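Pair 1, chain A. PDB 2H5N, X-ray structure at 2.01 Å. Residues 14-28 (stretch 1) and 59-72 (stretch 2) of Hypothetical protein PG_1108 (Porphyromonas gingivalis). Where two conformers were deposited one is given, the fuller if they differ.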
# COMPACT_ATOMS: atom_id res chain seq x y z
N SER A 14 -17.93 12.56 15.85
CA SER A 14 -16.73 13.32 16.25
C SER A 14 -15.69 13.30 15.13
O SER A 14 -15.78 12.45 14.25
CB SER A 14 -16.15 12.77 17.54
OG SER A 14 -15.47 11.54 17.30
N GLY A 15 -14.77 14.27 15.14
CA GLY A 15 -13.60 14.25 14.28
C GLY A 15 -12.81 12.95 14.30
O GLY A 15 -12.37 12.48 13.24
N GLN A 16 -12.60 12.34 15.46
CA GLN A 16 -11.82 11.09 15.47
C GLN A 16 -12.65 9.88 14.98
O GLN A 16 -12.10 8.95 14.42
CB GLN A 16 -11.02 10.85 16.79
CG GLN A 16 -11.81 10.51 18.04
CD GLN A 16 -10.99 10.59 19.35
OE1 GLN A 16 -9.88 10.03 19.47
NE2 GLN A 16 -11.53 11.29 20.33
N GLU A 17 -13.98 9.93 15.15
CA GLU A 17 -14.85 8.91 14.54
C GLU A 17 -14.84 9.00 13.02
O GLU A 17 -14.73 7.98 12.36
CB GLU A 17 -16.29 9.01 15.05
CG GLU A 17 -16.48 8.37 16.44
CD GLU A 17 -17.81 8.78 17.11
OE1 GLU A 17 -18.40 9.83 16.73
OE2 GLU A 17 -18.26 8.07 18.05
N LEU A 18 -14.92 10.22 12.47
CA LEU A 18 -14.82 10.42 11.04
C LEU A 18 -13.49 9.95 10.47
O LEU A 18 -13.46 9.33 9.41
CB LEU A 18 -15.02 11.92 10.72
CG LEU A 18 -16.45 12.47 10.87
CD1 LEU A 18 -16.45 14.01 10.64
CD2 LEU A 18 -17.42 11.84 9.88
N THR A 19 -12.39 10.26 11.16
CA THR A 19 -11.06 9.79 10.79
C THR A 19 -11.05 8.25 10.79
O THR A 19 -10.46 7.61 9.91
CB THR A 19 -10.02 10.36 11.80
OG1 THR A 19 -10.11 11.81 11.80
CG2 THR A 19 -8.63 9.97 11.41
N ALA A 20 -11.68 7.65 11.80
CA ALA A 20 -11.79 6.19 11.91
C ALA A 20 -12.54 5.54 10.75
O ALA A 20 -12.11 4.48 10.24
CB ALA A 20 -12.44 5.80 13.26
N ILE A 21 -13.67 6.14 10.38
CA ILE A 21 -14.46 5.68 9.24
C ILE A 21 -13.64 5.64 7.96
O ILE A 21 -13.55 4.61 7.27
CB ILE A 21 -15.73 6.57 9.05
CG1 ILE A 21 -16.70 6.33 10.25
CG2 ILE A 21 -16.42 6.31 7.65
CD1 ILE A 21 -17.83 7.33 10.35
N ILE A 22 -12.99 6.75 7.66
CA ILE A 22 -12.16 6.84 6.46
C ILE A 22 -10.92 5.90 6.48
O ILE A 22 -10.58 5.34 5.45
CB ILE A 22 -11.89 8.34 6.03
CG1 ILE A 22 -11.52 8.38 4.55
CG2 ILE A 22 -10.78 9.01 6.82
CD1 ILE A 22 -12.68 8.01 3.61
N LYS A 23 -10.33 5.67 7.66
CA LYS A 23 -9.24 4.69 7.85
C LYS A 23 -9.72 3.23 7.59
O LYS A 23 -9.00 2.41 7.00
CB LYS A 23 -8.67 4.85 9.28
CG LYS A 23 -7.46 3.99 9.70
CD LYS A 23 -6.23 4.30 8.82
CE LYS A 23 -4.88 3.91 9.45
NZ LYS A 23 -3.75 4.89 9.11
N MET A 24 -10.94 2.93 7.99
CA MET A 24 -11.51 1.61 7.70
C MET A 24 -11.72 1.41 6.20
O MET A 24 -11.41 0.35 5.66
CB MET A 24 -12.79 1.35 8.52
CG MET A 24 -12.51 1.24 10.07
SD MET A 24 -11.47 -0.19 10.54
CE MET A 24 -9.83 0.56 10.44
N ALA A 25 -12.17 2.46 5.53
CA ALA A 25 -12.43 2.47 4.09
C ALA A 25 -11.16 2.33 3.28
O ALA A 25 -11.12 1.56 2.31
CB ALA A 25 -13.18 3.75 3.71
N LYS A 26 -10.13 3.09 3.65
CA LYS A 26 -8.79 2.89 3.11
C LYS A 26 -8.24 1.45 3.27
O LYS A 26 -7.68 0.85 2.33
CB LYS A 26 -7.84 3.89 3.73
CG LYS A 26 -7.82 5.27 3.02
CD LYS A 26 -6.89 6.22 3.78
CE LYS A 26 -6.86 7.56 3.14
NZ LYS A 26 -5.71 8.44 3.60
N SER A 27 -8.34 0.92 4.47
CA SER A 27 -7.80 -0.39 4.77
C SER A 27 -8.50 -1.43 3.91
O SER A 27 -7.85 -2.30 3.34
CB SER A 27 -7.96 -0.73 6.26
OG SER A 27 -7.47 0.32 7.09
N MET A 28 -9.82 -1.34 3.82
CA MET A 28 -10.61 -2.30 3.01
C MET A 28 -10.20 -2.28 1.53
O MET A 28 -9.90 -3.35 0.99
CB MET A 28 -12.12 -2.07 3.20
CG MET A 28 -13.08 -3.01 2.44
SD MET A 28 -14.84 -2.66 2.68
CE MET A 28 -14.94 -1.08 1.82
N LEU A 59 -8.42 17.27 4.96
CA LEU A 59 -7.70 17.23 6.25
C LEU A 59 -8.08 16.07 7.16
O LEU A 59 -7.29 15.65 8.03
CB LEU A 59 -7.87 18.55 7.01
CG LEU A 59 -7.16 19.80 6.51
CD1 LEU A 59 -7.55 20.96 7.42
CD2 LEU A 59 -5.61 19.66 6.43
N LEU A 60 -9.30 15.57 7.00
CA LEU A 60 -9.73 14.37 7.73
C LEU A 60 -9.01 13.18 7.18
O LEU A 60 -8.64 12.27 7.91
CB LEU A 60 -11.24 14.16 7.62
CG LEU A 60 -12.09 14.98 8.57
CD1 LEU A 60 -13.53 14.87 8.14
CD2 LEU A 60 -11.89 14.49 9.99
N LEU A 61 -8.82 13.19 5.87
CA LEU A 61 -8.12 12.11 5.16
C LEU A 61 -6.65 12.07 5.56
O LEU A 61 -6.05 11.00 5.68
CB LEU A 61 -8.23 12.31 3.65
CG LEU A 61 -9.36 11.54 3.00
CD1 LEU A 61 -9.69 12.07 1.61
CD2 LEU A 61 -8.90 10.11 2.90
N LYS A 62 -6.11 13.27 5.77
CA LYS A 62 -4.74 13.48 6.22
C LYS A 62 -4.62 13.09 7.70
O LYS A 62 -3.58 12.58 8.11
CB LYS A 62 -4.42 14.96 6.06
CG LYS A 62 -3.13 15.29 5.33
CD LYS A 62 -3.01 16.82 5.12
CE LYS A 62 -2.40 17.53 6.34
NZ LYS A 62 -3.08 17.16 7.63
N ALA A 63 -5.66 13.34 8.50
CA ALA A 63 -5.68 12.91 9.90
C ALA A 63 -5.66 11.38 10.03
O ALA A 63 -5.10 10.85 10.99
CB ALA A 63 -6.89 13.46 10.64
N SER A 64 -6.27 10.69 9.06
CA SER A 64 -6.32 9.22 9.09
C SER A 64 -4.92 8.54 9.05
O SER A 64 -4.72 7.44 9.63
CB SER A 64 -7.30 8.67 8.03
OG SER A 64 -6.76 8.74 6.72
N ASP A 65 -3.96 9.21 8.40
CA ASP A 65 -2.59 8.69 8.33
C ASP A 65 -1.84 8.78 9.67
O ASP A 65 -0.81 8.15 9.83
CB ASP A 65 -1.74 9.39 7.24
CG ASP A 65 -2.43 9.46 5.89
OD1 ASP A 65 -2.93 8.43 5.39
OD2 ASP A 65 -2.45 10.56 5.31
N SER A 66 -2.32 9.59 10.60
CA SER A 66 -1.63 9.70 11.89
C SER A 66 -2.23 8.77 12.95
O SER A 66 -1.79 8.77 14.10
CB SER A 66 -1.63 11.14 12.40
OG SER A 66 -2.94 11.54 12.81
N ILE A 67 -3.26 7.99 12.58
CA ILE A 67 -3.81 7.06 13.54
C ILE A 67 -3.65 5.63 13.09
O ILE A 67 -3.64 5.33 11.91
CB ILE A 67 -5.29 7.34 13.94
CG1 ILE A 67 -6.25 7.17 12.75
CG2 ILE A 67 -5.41 8.67 14.78
CD1 ILE A 67 -7.56 6.42 13.11
N GLU A 68 -3.52 4.75 14.07
CA GLU A 68 -3.46 3.33 13.86
C GLU A 68 -4.82 2.74 13.41
O GLU A 68 -5.88 3.07 13.96
CB GLU A 68 -3.02 2.66 15.16
CG GLU A 68 -1.64 3.08 15.69
CD GLU A 68 -0.53 2.71 14.74
OE1 GLU A 68 -0.52 1.55 14.26
OE2 GLU A 68 0.34 3.58 14.46
N ALA A 69 -4.77 1.79 12.47
CA ALA A 69 -5.99 1.08 12.08
C ALA A 69 -6.66 0.47 13.31
O ALA A 69 -7.88 0.47 13.42
CB ALA A 69 -5.71 0.02 10.96
N SER A 70 -5.89 -0.01 14.27
CA SER A 70 -6.48 -0.67 15.45
C SER A 70 -7.28 0.30 16.34
O SER A 70 -8.27 -0.07 16.95
CB SER A 70 -5.39 -1.41 16.25
OG SER A 70 -4.32 -0.55 16.57
N GLN A 71 -6.87 1.56 16.35
CA GLN A 71 -7.58 2.58 17.09
C GLN A 71 -8.88 2.98 16.42
O GLN A 71 -9.88 3.27 17.11
CB GLN A 71 -6.68 3.81 17.24
CG GLN A 71 -7.34 5.04 17.84
CD GLN A 71 -7.89 4.87 19.25
OE1 GLN A 71 -7.64 3.85 19.94
NE2 GLN A 71 -8.63 5.88 19.70
N ALA A 72 -8.89 3.00 15.08
CA ALA A 72 -10.14 3.26 14.32
C ALA A 72 -11.16 2.16 14.62
O ALA A 72 -12.34 2.43 14.77
CB ALA A 72 -9.84 3.34 12.80
O HOH W 1 -8.16 8.66 17.93

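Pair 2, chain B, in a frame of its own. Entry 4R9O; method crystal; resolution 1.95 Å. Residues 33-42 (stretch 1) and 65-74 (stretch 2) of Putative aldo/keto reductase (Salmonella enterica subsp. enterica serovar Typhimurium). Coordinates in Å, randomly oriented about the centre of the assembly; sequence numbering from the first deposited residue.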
# COMPACT_ATOMS: atom_id res chain seq x y z
N SER B 33 3.43 45.07 -12.18
CA SER B 33 2.46 46.09 -12.56
C SER B 33 1.77 45.62 -13.83
O SER B 33 2.27 44.72 -14.51
CB SER B 33 3.13 47.44 -12.79
OG SER B 33 3.97 47.37 -13.92
N ALA B 34 0.63 46.22 -14.15
CA ALA B 34 -0.09 45.82 -15.36
C ALA B 34 0.78 46.07 -16.59
O ALA B 34 0.76 45.28 -17.54
CB ALA B 34 -1.41 46.56 -15.46
N ARG B 35 1.57 47.15 -16.57
CA ARG B 35 2.45 47.49 -17.69
C ARG B 35 3.60 46.50 -17.84
O ARG B 35 3.97 46.12 -18.95
CB ARG B 35 2.97 48.92 -17.54
CG ARG B 35 2.18 49.94 -18.35
CD ARG B 35 2.31 51.36 -17.79
NE ARG B 35 1.33 51.54 -16.73
CZ ARG B 35 0.11 52.04 -16.91
NH1 ARG B 35 -0.26 52.48 -18.11
NH2 ARG B 35 -0.72 52.13 -15.89
N GLN B 36 4.16 46.05 -16.72
CA GLN B 36 5.20 45.03 -16.76
C GLN B 36 4.66 43.69 -17.28
O GLN B 36 5.36 42.95 -17.96
CB GLN B 36 5.82 44.85 -15.38
CG GLN B 36 6.92 45.85 -15.08
CD GLN B 36 7.42 45.73 -13.66
OE1 GLN B 36 6.63 45.57 -12.73
NE2 GLN B 36 8.74 45.80 -13.48
N LEU B 37 3.40 43.40 -16.97
CA LEU B 37 2.77 42.18 -17.46
C LEU B 37 2.56 42.25 -18.98
O LEU B 37 2.75 41.26 -19.69
CB LEU B 37 1.44 41.96 -16.74
CG LEU B 37 0.67 40.69 -17.07
CD1 LEU B 37 1.59 39.48 -16.95
CD2 LEU B 37 -0.54 40.58 -16.15
N VAL B 38 2.19 43.43 -19.47
CA VAL B 38 2.07 43.65 -20.91
C VAL B 38 3.38 43.28 -21.61
O VAL B 38 3.37 42.55 -22.61
CB VAL B 38 1.72 45.12 -21.24
CG1 VAL B 38 1.95 45.41 -22.72
CG2 VAL B 38 0.28 45.43 -20.83
N SER B 39 4.49 43.79 -21.09
CA SER B 39 5.80 43.54 -21.67
C SER B 39 6.18 42.06 -21.64
O SER B 39 6.73 41.54 -22.62
CB SER B 39 6.87 44.36 -20.94
OG SER B 39 6.50 45.73 -20.92
N PHE B 40 5.88 41.40 -20.53
CA PHE B 40 6.16 39.97 -20.37
C PHE B 40 5.36 39.12 -21.36
O PHE B 40 5.90 38.19 -21.96
CB PHE B 40 5.85 39.52 -18.93
CG PHE B 40 6.08 38.05 -18.70
CD1 PHE B 40 7.36 37.54 -18.61
CD2 PHE B 40 5.00 37.18 -18.58
CE1 PHE B 40 7.58 36.19 -18.41
CE2 PHE B 40 5.21 35.82 -18.38
CZ PHE B 40 6.49 35.32 -18.29
N ILE B 41 4.08 39.44 -21.52
CA ILE B 41 3.23 38.78 -22.51
C ILE B 41 3.80 38.98 -23.91
O ILE B 41 3.98 38.02 -24.65
CB ILE B 41 1.79 39.32 -22.46
CG1 ILE B 41 1.12 38.94 -21.13
CG2 ILE B 41 0.97 38.79 -23.64
CD1 ILE B 41 -0.20 39.63 -20.88
N GLU B 42 4.10 40.23 -24.26
CA GLU B 42 4.70 40.54 -25.56
C GLU B 42 6.00 39.78 -25.78
O GLU B 42 6.31 39.39 -26.90
CB GLU B 42 4.95 42.05 -25.69
CG GLU B 42 3.69 42.86 -25.85
CD GLU B 42 3.97 44.34 -25.97
OE1 GLU B 42 5.09 44.77 -25.62
OE2 GLU B 42 3.06 45.08 -26.42
N ALA B 65 -8.19 38.52 -13.20
CA ALA B 65 -8.45 39.95 -13.28
C ALA B 65 -7.17 40.74 -13.49
O ALA B 65 -7.17 41.77 -14.16
CB ALA B 65 -9.15 40.44 -12.01
N ALA B 66 -6.07 40.28 -12.89
CA ALA B 66 -4.78 40.94 -13.09
C ALA B 66 -4.36 40.82 -14.55
O ALA B 66 -3.79 41.76 -15.14
CB ALA B 66 -3.73 40.35 -12.17
N PHE B 67 -4.66 39.68 -15.15
CA PHE B 67 -4.34 39.46 -16.55
C PHE B 67 -5.18 40.35 -17.46
O PHE B 67 -4.68 40.93 -18.42
CB PHE B 67 -4.55 37.99 -16.93
CG PHE B 67 -3.85 37.59 -18.19
CD1 PHE B 67 -2.53 37.17 -18.15
CD2 PHE B 67 -4.50 37.65 -19.41
CE1 PHE B 67 -1.87 36.80 -19.32
CE2 PHE B 67 -3.84 37.28 -20.59
CZ PHE B 67 -2.53 36.85 -20.53
N GLY B 68 -6.47 40.48 -17.15
CA GLY B 68 -7.36 41.32 -17.93
C GLY B 68 -7.00 42.80 -17.90
O GLY B 68 -7.35 43.54 -18.81
N GLU B 69 -6.32 43.23 -16.85
CA GLU B 69 -5.84 44.61 -16.78
C GLU B 69 -4.76 44.86 -17.82
O GLU B 69 -4.69 45.95 -18.39
CB GLU B 69 -5.31 44.94 -15.39
CG GLU B 69 -6.36 44.99 -14.31
CD GLU B 69 -5.77 45.21 -12.94
OE1 GLU B 69 -4.53 45.10 -12.80
OE2 GLU B 69 -6.53 45.52 -12.00
N ALA B 70 -3.92 43.86 -18.06
CA ALA B 70 -2.89 43.96 -19.09
C ALA B 70 -3.53 43.96 -20.48
O ALA B 70 -3.15 44.75 -21.35
CB ALA B 70 -1.89 42.83 -18.97
N LEU B 71 -4.51 43.08 -20.67
CA LEU B 71 -5.23 43.03 -21.94
C LEU B 71 -5.99 44.32 -22.24
O LEU B 71 -6.21 44.66 -23.40
CB LEU B 71 -6.21 41.85 -21.95
CG LEU B 71 -5.56 40.47 -22.01
CD1 LEU B 71 -6.62 39.37 -22.19
CD2 LEU B 71 -4.50 40.42 -23.10
N THR B 72 -6.39 45.03 -21.19
CA THR B 72 -7.11 46.28 -21.37
C THR B 72 -6.16 47.38 -21.83
O THR B 72 -6.52 48.20 -22.66
CB THR B 72 -7.84 46.71 -20.07
OG1 THR B 72 -8.85 45.75 -19.75
CG2 THR B 72 -8.47 48.08 -20.23
N LEU B 73 -4.93 47.36 -21.32
CA LEU B 73 -3.90 48.31 -21.75
C LEU B 73 -3.40 48.00 -23.16
O LEU B 73 -2.94 48.89 -23.87
CB LEU B 73 -2.72 48.31 -20.78
CG LEU B 73 -2.99 48.83 -19.37
CD1 LEU B 73 -1.77 48.61 -18.49
CD2 LEU B 73 -3.38 50.29 -19.40
N ALA B 74 -3.48 46.74 -23.56
CA ALA B 74 -3.00 46.32 -24.87
C ALA B 74 -3.97 45.35 -25.55
O ALA B 74 -3.70 44.15 -25.62
CB ALA B 74 -1.62 45.68 -24.74

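Both pairs cross two helices steeply and at close range: the axes approach to 8.5 Å at -73° in pair 1 and to 8.4 Å at -78° in pair 2, and the central backbone superposes with an RMSD of 0.5 Å. At this close crossing both pairs place a small residue, Ser A64 in pair 1 and its match Ala B70 in pair 2. Each is a knob in a hole of four residues: Thr A19, Ile A22, Lys A23 and Lys A26 in pair 1, Ala B34, Leu B37, Val B38 and Ile B41 in pair 2. The four positions match one to one, so the two pairs share a small knob in a socket of four matched positions, lined differently in each.

Thr A19 matches Ala B34. The threonine lays CG2 3.4 Å from Ser A64 CA, while its OG1 bonds back to Gly A15 O at 2.8 Å, which satisfies the hydroxyl within its own helix. Ala B34 also meets the knob, its O 3.9 Å from Ala B70 CB, and touches Leu B73, CB to CD1 at 3.7 Å, much as Thr A19 CG2 lies 3.9 Å from CG1 of Ile A67, the match of Leu B73.

Ile A22 and Leu B37 fill the next site with similar bulk. Ile A22 CG1 packs on Leu A61 CD2 at 3.5 Å; Leu B37 CG rests on Ala B70 CB at 3.8 Å, and its CD2 lies 4.4 Å from CD1 of Phe B67, the match of Leu A61. Leu A60 points toward stretch 1, its CD2 3.7 Å from Thr A19 OG1, whereas its match Ala B66 points sideways and meets Leu B37 CD2 through its O at 3.6 Å.

Lys A23 against Val B38 is a contrast in chemistry. Lys A23 NZ donates to Ser A64 O and to Ile A67 O, both at 2.8 Å, tying its helix to the carbonyls at the two ends of a type I turn. Val B38 offers only methyls: CG2 lies 3.9 Å from Ala B70 CB.

Lys A26 and Ile B41 repeat the contrast. The lysine lays CE against Leu A61 CD2 at 3.3 Å, and its NZ forms a salt bridge with Asp A65 OD1 at 3.3 Å, a weak hydrogen bond, plus another weak one to Leu A61 O at 3.3 Å. Ile B41 keeps the apolar part: its CD1 touches Phe B67 CE1 at 3.6 Å.

Pair 2 has no hydrogen bond between its stretches, whereas pair 1 lets lysines combine aliphatic contact with polar anchoring. Read for design, both keep a small knob; its socket is apolar in one and includes two lysines in the other.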